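Local coordinates for protein glutathione S-transferase delta (Bombyx mori, PDB 3VK9) that probably conjugates glutathione to electrophilic substrates, as expected of a delta-class glutathione transferase, and works as a homodimer, at residues A[101-113]-A[128-142]. Residues are numbered along the deposited sequence; the frame is centred on the assembly and turned at random. Where two conformers were deposited one is given.
Sequences FDIGTLYQRFSDY and KNEKVQEALQLLDKF
Phe101, Arg109 and Tyr113 carry an antiparallel helix–helix packing in the all-helical C-terminal domain of the glutathione transferase fold, where 101-113 and 128-142, parts of the consecutive helices 89-119 and 126-142, run with axes 8.6 Å apart at 158°. Ala135 CB sits on Leu106 CA, and Phe101 and Arg109 enter the opposite helix as knobs into holes. Phe101 is one knob, set among Ala135, Leu138, Leu139 and Phe142; the Phe142 edge meets its face in a T-shaped stack, Phe142 CE2 standing 3.5 Å above the plane of the Phe101 ring, over its centre, while Ala135 O lies at the Phe101 rim. Arg109 is the second knob. With its chain extended from CG to NE (chi2 173°), it reaches across to the partner helix, where Arg109 NH1 donates to Lys131 O at 3.0 Å, a carbonyl that also accepts the helical bond from Ala135 N on its opposite face. Arg109 NH1 further forms a long salt bridge to Glu134 OE1 (3.6 Å), which Lys131 NZ weakly shares. A leucine in place of Arg109 would probably leave Glu134 without its cross-helix charge partner. At the other end, Asn129 CA lies over the Tyr113 ring in a CH-pi contact, and Asn129 ND2 donates to Tyr113 OH at 3.1 Å; that hydroxyl also bonds Asp172. Helix 156-167 packs against Phe101 and Leu139, while Gln51 of the second subunit bonds Thr105 and touches Phe101 and Leu138, placing this helix pair beside the dimer interface.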
ATOM      1  N   PHE A 101       3.923   4.707   0.605  1.00 11.60           N
ATOM      2  CA  PHE A 101       3.610   6.075   1.016  1.00  7.80           C
ATOM      3  C   PHE A 101       2.422   6.608   0.212  1.00  6.01           C
ATOM      4  O   PHE A 101       1.506   7.223   0.755  1.00 10.40           O
ATOM      5  CB  PHE A 101       4.827   6.972   0.798  1.00 10.34           C
ATOM      6  CG  PHE A 101       4.530   8.442   0.909  1.00  8.33           C
ATOM      7  CD1 PHE A 101       4.337   9.042   2.163  1.00  8.22           C
ATOM      8  CD2 PHE A 101       4.485   9.241  -0.231  1.00 11.60           C
ATOM      9  CE1 PHE A 101       4.083  10.410   2.268  1.00 10.81           C
ATOM     10  CE2 PHE A 101       4.221  10.608  -0.139  1.00  6.66           C
ATOM     11  CZ  PHE A 101       4.016  11.189   1.122  1.00 11.07           C
ATOM     12  N   ASP A 102       2.459   6.380  -1.096  1.00  9.87           N
ATOM     13  CA  ASP A 102       1.387   6.796  -1.988  1.00  9.59           C
ATOM     14  C   ASP A 102       0.020   6.213  -1.571  1.00 11.12           C
ATOM     15  O   ASP A 102      -0.924   6.962  -1.280  1.00 12.05           O
ATOM     16  CB  ASP A 102       1.717   6.416  -3.439  1.00  9.08           C
ATOM     17  CG  ASP A 102       0.640   6.874  -4.419  1.00 18.54           C
ATOM     18  OD1 ASP A 102       0.089   7.991  -4.204  1.00 15.26           O
ATOM     19  OD2 ASP A 102       0.352   6.117  -5.381  1.00 12.53           O
ATOM     20  N   ILE A 103      -0.096   4.889  -1.516  1.00 12.96           N
ATOM     21  CA  ILE A 103      -1.395   4.290  -1.190  1.00  7.09           C
ATOM     22  C   ILE A 103      -1.850   4.537   0.268  1.00  6.58           C
ATOM     23  O   ILE A 103      -2.998   4.896   0.511  1.00  6.90           O
ATOM     24  CB  ILE A 103      -1.437   2.772  -1.500  1.00 10.92           C
ATOM     25  CG1 ILE A 103      -2.873   2.244  -1.350  1.00 10.10           C
ATOM     26  CG2 ILE A 103      -0.450   2.006  -0.611  1.00  9.70           C
ATOM     27  CD1 ILE A 103      -3.092   0.811  -1.872  1.00  7.78           C
ATOM     28  N   GLY A 104      -0.947   4.349   1.222  1.00  6.57           N
ATOM     29  CA  GLY A 104      -1.309   4.363   2.633  1.00  9.93           C
ATOM     30  C   GLY A 104      -1.353   5.730   3.281  1.00 14.18           C
ATOM     31  O   GLY A 104      -1.998   5.929   4.314  1.00 10.99           O
ATOM     32  N   THR A 105      -0.671   6.686   2.671  1.00 10.59           N
ATOM     33  CA  THR A 105      -0.578   8.004   3.268  1.00 13.66           C
ATOM     34  C   THR A 105      -1.119   9.110   2.371  1.00 15.50           C
ATOM     35  O   THR A 105      -2.151   9.700   2.682  1.00  9.71           O
ATOM     36  CB  THR A 105       0.868   8.337   3.698  1.00 14.67           C
ATOM     37  OG1 THR A 105       1.316   7.361   4.652  1.00 12.63           O
ATOM     38  CG2 THR A 105       0.946   9.739   4.327  1.00 13.37           C
ATOM     39  N   LEU A 106      -0.445   9.387   1.259  1.00 12.70           N
ATOM     40  CA  LEU A 106      -0.822  10.536   0.444  0.65 16.36           C
ATOM     41  C   LEU A 106      -2.214  10.373  -0.156  1.00 16.30           C
ATOM     42  O   LEU A 106      -3.108  11.193   0.082  1.00 13.75           O
ATOM     43  CB  LEU A 106       0.219  10.835  -0.645  0.65 15.12           C
ATOM     44  CG  LEU A 106       0.101  12.254  -1.217  0.65 11.92           C
ATOM     45  CD1 LEU A 106       1.464  12.901  -1.344  0.65 13.05           C
ATOM     46  CD2 LEU A 106      -0.654  12.281  -2.555  0.65  9.83           C
ATOM     47  N   TYR A 107      -2.412   9.312  -0.920  1.00  8.79           N
ATOM     48  CA  TYR A 107      -3.693   9.171  -1.583  1.00  7.07           C
ATOM     49  C   TYR A 107      -4.802   8.827  -0.584  1.00 11.45           C
ATOM     50  O   TYR A 107      -5.937   9.269  -0.722  1.00 14.20           O
ATOM     51  CB  TYR A 107      -3.633   8.175  -2.749  1.00 14.01           C
ATOM     52  CG  TYR A 107      -4.923   8.186  -3.523  1.00 16.85           C
ATOM     53  CD1 TYR A 107      -5.171   9.164  -4.469  1.00 23.20           C
ATOM     54  CD2 TYR A 107      -5.912   7.256  -3.272  1.00 27.74           C
ATOM     55  CE1 TYR A 107      -6.371   9.208  -5.161  1.00 28.29           C
ATOM     56  CE2 TYR A 107      -7.123   7.291  -3.965  1.00 36.45           C
ATOM     57  CZ  TYR A 107      -7.338   8.270  -4.909  1.00 29.70           C
ATOM     58  OH  TYR A 107      -8.527   8.312  -5.604  1.00 43.57           O
ATOM     59  N   GLN A 108      -4.462   8.078   0.451  1.00 12.39           N
ATOM     60  CA  GLN A 108      -5.442   7.756   1.478  1.00 17.77           C
ATOM     61  C   GLN A 108      -5.952   9.028   2.141  1.00 12.51           C
ATOM     62  O   GLN A 108      -7.146   9.200   2.334  1.00 13.23           O
ATOM     63  CB  GLN A 108      -4.837   6.818   2.526  1.00 14.36           C
ATOM     64  CG  GLN A 108      -5.828   6.377   3.577  1.00 20.82           C
ATOM     65  CD  GLN A 108      -6.965   5.563   2.977  1.00 30.59           C
ATOM     66  OE1 GLN A 108      -6.745   4.492   2.394  1.00 32.40           O
ATOM     67  NE2 GLN A 108      -8.187   6.079   3.097  1.00 28.18           N
ATOM     68  N   ARG A 109      -5.035   9.919   2.490  1.00 17.25           N
ATOM     69  CA  ARG A 109      -5.411  11.141   3.177  1.00 17.31           C
ATOM     70  C   ARG A 109      -6.233  12.015   2.266  1.00 14.28           C
ATOM     71  O   ARG A 109      -7.226  12.600   2.702  1.00 12.26           O
ATOM     72  CB  ARG A 109      -4.174  11.880   3.696  1.00 16.10           C
ATOM     73  CG  ARG A 109      -3.579  11.160   4.884  1.00 19.82           C
ATOM     74  CD  ARG A 109      -2.276  11.752   5.331  1.00 21.67           C
ATOM     75  NE  ARG A 109      -1.761  11.006   6.470  1.00 22.86           N
ATOM     76  CZ  ARG A 109      -0.876  11.489   7.327  1.00 23.44           C
ATOM     77  NH1 ARG A 109      -0.431  12.724   7.175  1.00 19.44           N
ATOM     78  NH2 ARG A 109      -0.452  10.744   8.341  1.00 22.97           N
ATOM     79  N   PHE A 110      -5.825  12.085   1.000  1.00 12.81           N
ATOM     80  CA  PHE A 110      -6.553  12.866   0.015  1.00  9.10           C
ATOM     81  C   PHE A 110      -7.953  12.323  -0.172  1.00  9.15           C
ATOM     82  O   PHE A 110      -8.911  13.070  -0.139  1.00 13.65           O
ATOM     83  CB  PHE A 110      -5.837  12.907  -1.339  1.00 10.10           C
ATOM     84  CG  PHE A 110      -6.680  13.511  -2.445  1.00 16.70           C
ATOM     85  CD1 PHE A 110      -6.975  14.868  -2.453  1.00 18.77           C
ATOM     86  CD2 PHE A 110      -7.201  12.711  -3.463  1.00 16.68           C
ATOM     87  CE1 PHE A 110      -7.764  15.435  -3.472  1.00 19.30           C
ATOM     88  CE2 PHE A 110      -7.988  13.263  -4.475  1.00 17.66           C
ATOM     89  CZ  PHE A 110      -8.268  14.631  -4.480  1.00 14.14           C
ATOM     90  N   SER A 111      -8.046  11.018  -0.392  1.00 11.24           N
ATOM     91  CA  SER A 111      -9.321  10.327  -0.468  1.00 13.17           C
ATOM     92  C   SER A 111     -10.200  10.670   0.741  1.00 19.08           C
ATOM     93  O   SER A 111     -11.368  11.061   0.581  1.00 17.22           O
ATOM     94  CB  SER A 111      -9.074   8.816  -0.550  1.00 16.42           C
ATOM     95  OG  SER A 111     -10.291   8.106  -0.611  1.00 27.44           O
ATOM     96  N   ASP A 112      -9.642  10.544   1.945  1.00 16.78           N
ATOM     97  CA  ASP A 112     -10.411  10.791   3.177  1.00 13.03           C
ATOM     98  C   ASP A 112     -10.952  12.210   3.246  1.00 12.47           C
ATOM     99  O   ASP A 112     -12.061  12.460   3.742  1.00 12.74           O
ATOM    100  CB  ASP A 112      -9.574  10.499   4.429  1.00 20.03           C
ATOM    101  CG  ASP A 112      -9.366   9.008   4.658  1.00 33.43           C
ATOM    102  OD1 ASP A 112     -10.043   8.198   3.983  1.00 34.44           O
ATOM    103  OD2 ASP A 112      -8.527   8.648   5.514  1.00 41.40           O
ATOM    104  N   TYR A 113     -10.156  13.141   2.741  1.00 14.31           N
ATOM    105  CA  TYR A 113     -10.496  14.550   2.787  1.00 15.28           C
ATOM    106  C   TYR A 113     -11.527  14.925   1.726  1.00 15.38           C
ATOM    107  O   TYR A 113     -12.499  15.636   2.005  1.00 15.61           O
ATOM    108  CB  TYR A 113      -9.224  15.383   2.562  1.00 16.38           C
ATOM    109  CG  TYR A 113      -9.505  16.848   2.367  1.00 19.12           C
ATOM    110  CD1 TYR A 113     -10.053  17.606   3.397  1.00 19.40           C
ATOM    111  CD2 TYR A 113      -9.215  17.482   1.159  1.00 19.58           C
ATOM    112  CE1 TYR A 113     -10.315  18.951   3.234  1.00 16.75           C
ATOM    113  CE2 TYR A 113      -9.469  18.838   0.990  1.00 17.99           C
ATOM    114  CZ  TYR A 113     -10.018  19.564   2.033  1.00 18.38           C
ATOM    115  OH  TYR A 113     -10.282  20.915   1.888  1.00 17.69           O
ATOM    116  N   LYS A 128      -8.810  16.939   8.432  1.00 18.79           N
ATOM    117  CA  LYS A 128      -8.459  16.093   7.297  1.00 16.29           C
ATOM    118  C   LYS A 128      -7.636  16.873   6.258  1.00 16.58           C
ATOM    119  O   LYS A 128      -6.740  16.313   5.632  1.00 20.71           O
ATOM    120  CB  LYS A 128      -9.702  15.455   6.679  1.00 14.82           C
ATOM    121  CG  LYS A 128     -10.390  14.441   7.583  1.00 22.11           C
ATOM    122  CD  LYS A 128     -11.742  14.010   7.006  1.00 30.80           C
ATOM    123  CE  LYS A 128     -12.520  13.097   7.957  1.00 36.99           C
ATOM    124  NZ  LYS A 128     -11.732  11.899   8.370  1.00 36.32           N
ATOM    125  N   ASN A 129      -7.924  18.166   6.094  1.00 19.45           N
ATOM    126  CA  ASN A 129      -7.113  19.022   5.224  1.00 18.87           C
ATOM    127  C   ASN A 129      -5.669  19.016   5.701  1.00 18.01           C
ATOM    128  O   ASN A 129      -4.745  18.778   4.923  1.00 15.66           O
ATOM    129  CB  ASN A 129      -7.638  20.460   5.206  1.00 23.00           C
ATOM    130  CG  ASN A 129      -6.887  21.349   4.212  1.00 20.68           C
ATOM    131  OD1 ASN A 129      -5.674  21.559   4.331  1.00 20.39           O
ATOM    132  ND2 ASN A 129      -7.609  21.877   3.228  1.00 20.78           N
ATOM    133  N   GLU A 130      -5.481  19.262   6.997  1.00 15.62           N
ATOM    134  CA  GLU A 130      -4.145  19.274   7.579  1.00 17.79           C
ATOM    135  C   GLU A 130      -3.378  17.957   7.388  1.00 16.88           C
ATOM    136  O   GLU A 130      -2.166  17.962   7.171  1.00 21.61           O
ATOM    137  CB  GLU A 130      -4.199  19.677   9.058  1.00 22.17           C
ATOM    138  CG  GLU A 130      -4.421  21.171   9.254  1.00 42.11           C
ATOM    139  CD  GLU A 130      -3.408  22.022   8.487  1.00 53.59           C
ATOM    140  OE1 GLU A 130      -3.832  23.017   7.857  1.00 61.30           O
ATOM    141  OE2 GLU A 130      -2.194  21.700   8.513  1.00 50.67           O
ATOM    142  N   LYS A 131      -4.082  16.833   7.453  1.00 16.52           N
ATOM    143  CA  LYS A 131      -3.433  15.548   7.238  1.00 19.33           C
ATOM    144  C   LYS A 131      -2.895  15.466   5.805  1.00 20.72           C
ATOM    145  O   LYS A 131      -1.825  14.905   5.565  1.00 17.61           O
ATOM    146  CB  LYS A 131      -4.390  14.391   7.547  1.00 15.51           C
ATOM    147  CG  LYS A 131      -4.648  14.180   9.039  1.00 23.41           C
ATOM    148  CD  LYS A 131      -4.055  12.855   9.507  1.00 32.77           C
ATOM    149  CE  LYS A 131      -3.866  12.824  11.032  1.00 43.74           C
ATOM    150  NZ  LYS A 131      -2.647  13.565  11.491  1.00 44.12           N
ATOM    151  N   VAL A 132      -3.631  16.031   4.853  1.00 14.27           N
ATOM    152  CA  VAL A 132      -3.134  16.089   3.484  1.00 15.60           C
ATOM    153  C   VAL A 132      -1.907  17.010   3.388  1.00 18.84           C
ATOM    154  O   VAL A 132      -0.929  16.675   2.719  1.00 11.20           O
ATOM    155  CB  VAL A 132      -4.208  16.566   2.487  1.00 15.86           C
ATOM    156  CG1 VAL A 132      -3.611  16.662   1.083  1.00 13.59           C
ATOM    157  CG2 VAL A 132      -5.392  15.625   2.498  1.00 18.64           C
ATOM    158  N   GLN A 133      -1.963  18.165   4.057  1.00  9.78           N
ATOM    159  CA  GLN A 133      -0.820  19.081   4.065  1.00 17.79           C
ATOM    160  C   GLN A 133       0.418  18.340   4.585  1.00 14.61           C
ATOM    161  O   GLN A 133       1.510  18.476   4.032  1.00 15.24           O
ATOM    162  CB  GLN A 133      -1.097  20.331   4.924  1.00 17.26           C
ATOM    163  CG  GLN A 133      -2.357  21.125   4.513  1.00 15.03           C
ATOM    164  CD  GLN A 133      -2.247  21.757   3.121  1.00 13.88           C
ATOM    165  OE1 GLN A 133      -1.150  21.907   2.578  1.00 14.89           O
ATOM    166  NE2 GLN A 133      -3.391  22.133   2.541  1.00 16.84           N
ATOM    167  N   GLU A 134       0.250  17.557   5.650  1.00 13.53           N
ATOM    168  CA  GLU A 134       1.386  16.834   6.230  1.00 14.51           C
ATOM    169  C   GLU A 134       1.928  15.774   5.262  1.00 13.06           C
ATOM    170  O   GLU A 134       3.125  15.500   5.232  1.00 14.96           O
ATOM    171  CB  GLU A 134       1.004  16.171   7.560  1.00 19.18           C
ATOM    172  CG  GLU A 134       0.524  17.129   8.632  1.00 29.17           C
ATOM    173  CD  GLU A 134      -0.087  16.409   9.834  1.00 39.38           C
ATOM    174  OE1 GLU A 134      -0.222  15.159   9.791  1.00 41.30           O
ATOM    175  OE2 GLU A 134      -0.431  17.103  10.822  1.00 38.24           O
ATOM    176  N   ALA A 135       1.048  15.151   4.488  1.00 14.84           N
ATOM    177  CA  ALA A 135       1.525  14.190   3.503  1.00 16.70           C
ATOM    178  C   ALA A 135       2.378  14.914   2.444  1.00 15.06           C
ATOM    179  O   ALA A 135       3.427  14.430   2.025  1.00 12.06           O
ATOM    180  CB  ALA A 135       0.375  13.474   2.873  1.00 12.91           C
ATOM    181  N   LEU A 136       1.926  16.094   2.043  1.00 11.55           N
ATOM    182  CA  LEU A 136       2.644  16.892   1.062  1.00  8.26           C
ATOM    183  C   LEU A 136       3.969  17.410   1.606  1.00 11.79           C
ATOM    184  O   LEU A 136       4.940  17.527   0.868  1.00 13.72           O
ATOM    185  CB  LEU A 136       1.774  18.061   0.590  1.00 13.92           C
ATOM    186  CG  LEU A 136       0.641  17.737  -0.397  1.00 18.81           C
ATOM    187  CD1 LEU A 136      -0.352  18.912  -0.531  1.00 13.65           C
ATOM    188  CD2 LEU A 136       1.213  17.352  -1.754  1.00 17.13           C
ATOM    189  N   GLN A 137       3.993  17.754   2.887  1.00 10.54           N
ATOM    190  CA  GLN A 137       5.228  18.172   3.538  1.00 10.25           C
ATOM    191  C   GLN A 137       6.256  17.040   3.542  1.00  8.98           C
ATOM    192  O   GLN A 137       7.436  17.263   3.289  1.00 16.33           O
ATOM    193  CB  GLN A 137       4.947  18.655   4.967  1.00 17.89           C
ATOM    194  CG  GLN A 137       4.257  20.011   5.009  1.00 31.08           C
ATOM    195  CD  GLN A 137       3.421  20.226   6.265  1.00 34.25           C
ATOM    196  OE1 GLN A 137       3.661  19.601   7.307  1.00 32.63           O
ATOM    197  NE2 GLN A 137       2.427  21.111   6.166  1.00 26.47           N
ATOM    198  N   LEU A 138       5.798  15.826   3.811  1.00  9.22           N
ATOM    199  CA  LEU A 138       6.653  14.640   3.710  1.00  9.64           C
ATOM    200  C   LEU A 138       7.181  14.458   2.283  1.00 12.26           C
ATOM    201  O   LEU A 138       8.368  14.167   2.080  1.00 13.99           O
ATOM    202  CB  LEU A 138       5.896  13.390   4.162  1.00 12.79           C
ATOM    203  CG  LEU A 138       5.616  13.309   5.674  1.00 19.93           C
ATOM    204  CD1 LEU A 138       4.642  12.163   5.994  1.00 11.26           C
ATOM    205  CD2 LEU A 138       6.914  13.135   6.458  1.00 20.27           C
ATOM    206  N   LEU A 139       6.312  14.651   1.292  1.00 10.72           N
ATOM    207  CA  LEU A 139       6.722  14.501  -0.106  1.00 12.21           C
ATOM    208  C   LEU A 139       7.777  15.557  -0.415  1.00 14.75           C
ATOM    209  O   LEU A 139       8.795  15.288  -1.057  1.00 10.51           O
ATOM    210  CB  LEU A 139       5.522  14.666  -1.051  1.00  8.90           C
ATOM    211  CG  LEU A 139       5.812  14.534  -2.547  1.00 10.06           C
ATOM    212  CD1 LEU A 139       6.620  13.272  -2.852  1.00  9.43           C
ATOM    213  CD2 LEU A 139       4.525  14.542  -3.378  1.00 10.09           C
ATOM    214  N   ASP A 140       7.522  16.762   0.072  1.00 15.63           N
ATOM    215  CA  ASP A 140       8.418  17.878  -0.195  1.00 15.52           C
ATOM    216  C   ASP A 140       9.797  17.578   0.421  1.00 14.21           C
ATOM    217  O   ASP A 140      10.829  17.915  -0.160  1.00 15.56           O
ATOM    218  CB  ASP A 140       7.807  19.174   0.338  1.00 11.08           C
ATOM    219  CG  ASP A 140       8.540  20.422  -0.165  1.00 16.56           C
ATOM    220  OD1 ASP A 140       8.452  20.723  -1.362  1.00 11.70           O
ATOM    221  OD2 ASP A 140       9.178  21.104   0.648  1.00 22.55           O
ATOM    222  N   LYS A 141       9.816  16.901   1.569  1.00 16.66           N
ATOM    223  CA  LYS A 141      11.086  16.513   2.188  0.53 17.21           C
ATOM    224  C   LYS A 141      11.793  15.438   1.367  1.00 17.28           C
ATOM    225  O   LYS A 141      12.992  15.560   1.090  1.00 20.92           O
ATOM    226  CB  LYS A 141      10.892  16.035   3.629  0.53 20.09           C
ATOM    227  CG  LYS A 141      11.889  16.629   4.636  0.53 21.67           C
ATOM    228  CD  LYS A 141      13.330  16.324   4.257  0.53 21.66           C
ATOM    229  CE  LYS A 141      14.298  16.570   5.416  0.53 19.23           C
ATOM    230  NZ  LYS A 141      14.632  18.018   5.617  0.53 23.81           N
ATOM    231  N   PHE A 142      11.054  14.398   0.967  1.00 16.05           N
ATOM    232  CA  PHE A 142      11.594  13.332   0.118  1.00 15.66           C
ATOM    233  C   PHE A 142      12.291  13.908  -1.115  1.00 19.85           C
ATOM    234  O   PHE A 142      13.240  13.327  -1.632  1.00 20.52           O
ATOM    235  CB  PHE A 142      10.483  12.386  -0.364  1.00 18.46           C
ATOM    236  CG  PHE A 142       9.706  11.731   0.747  1.00 16.37           C
ATOM    237  CD1 PHE A 142      10.243  11.613   2.025  1.00 15.39           C
ATOM    238  CD2 PHE A 142       8.431  11.250   0.519  1.00  8.92           C
ATOM    239  CE1 PHE A 142       9.511  11.022   3.046  1.00 15.16           C
ATOM    240  CE2 PHE A 142       7.702  10.657   1.535  1.00 15.22           C
ATOM    241  CZ  PHE A 142       8.248  10.548   2.802  1.00 13.45           C
TER
HETATM  242  O   HOH W   1      -6.989  13.556   5.188  1.00 17.51           O
HETATM  243  O   HOH W   2     -13.117  10.806   5.750  1.00 26.96           O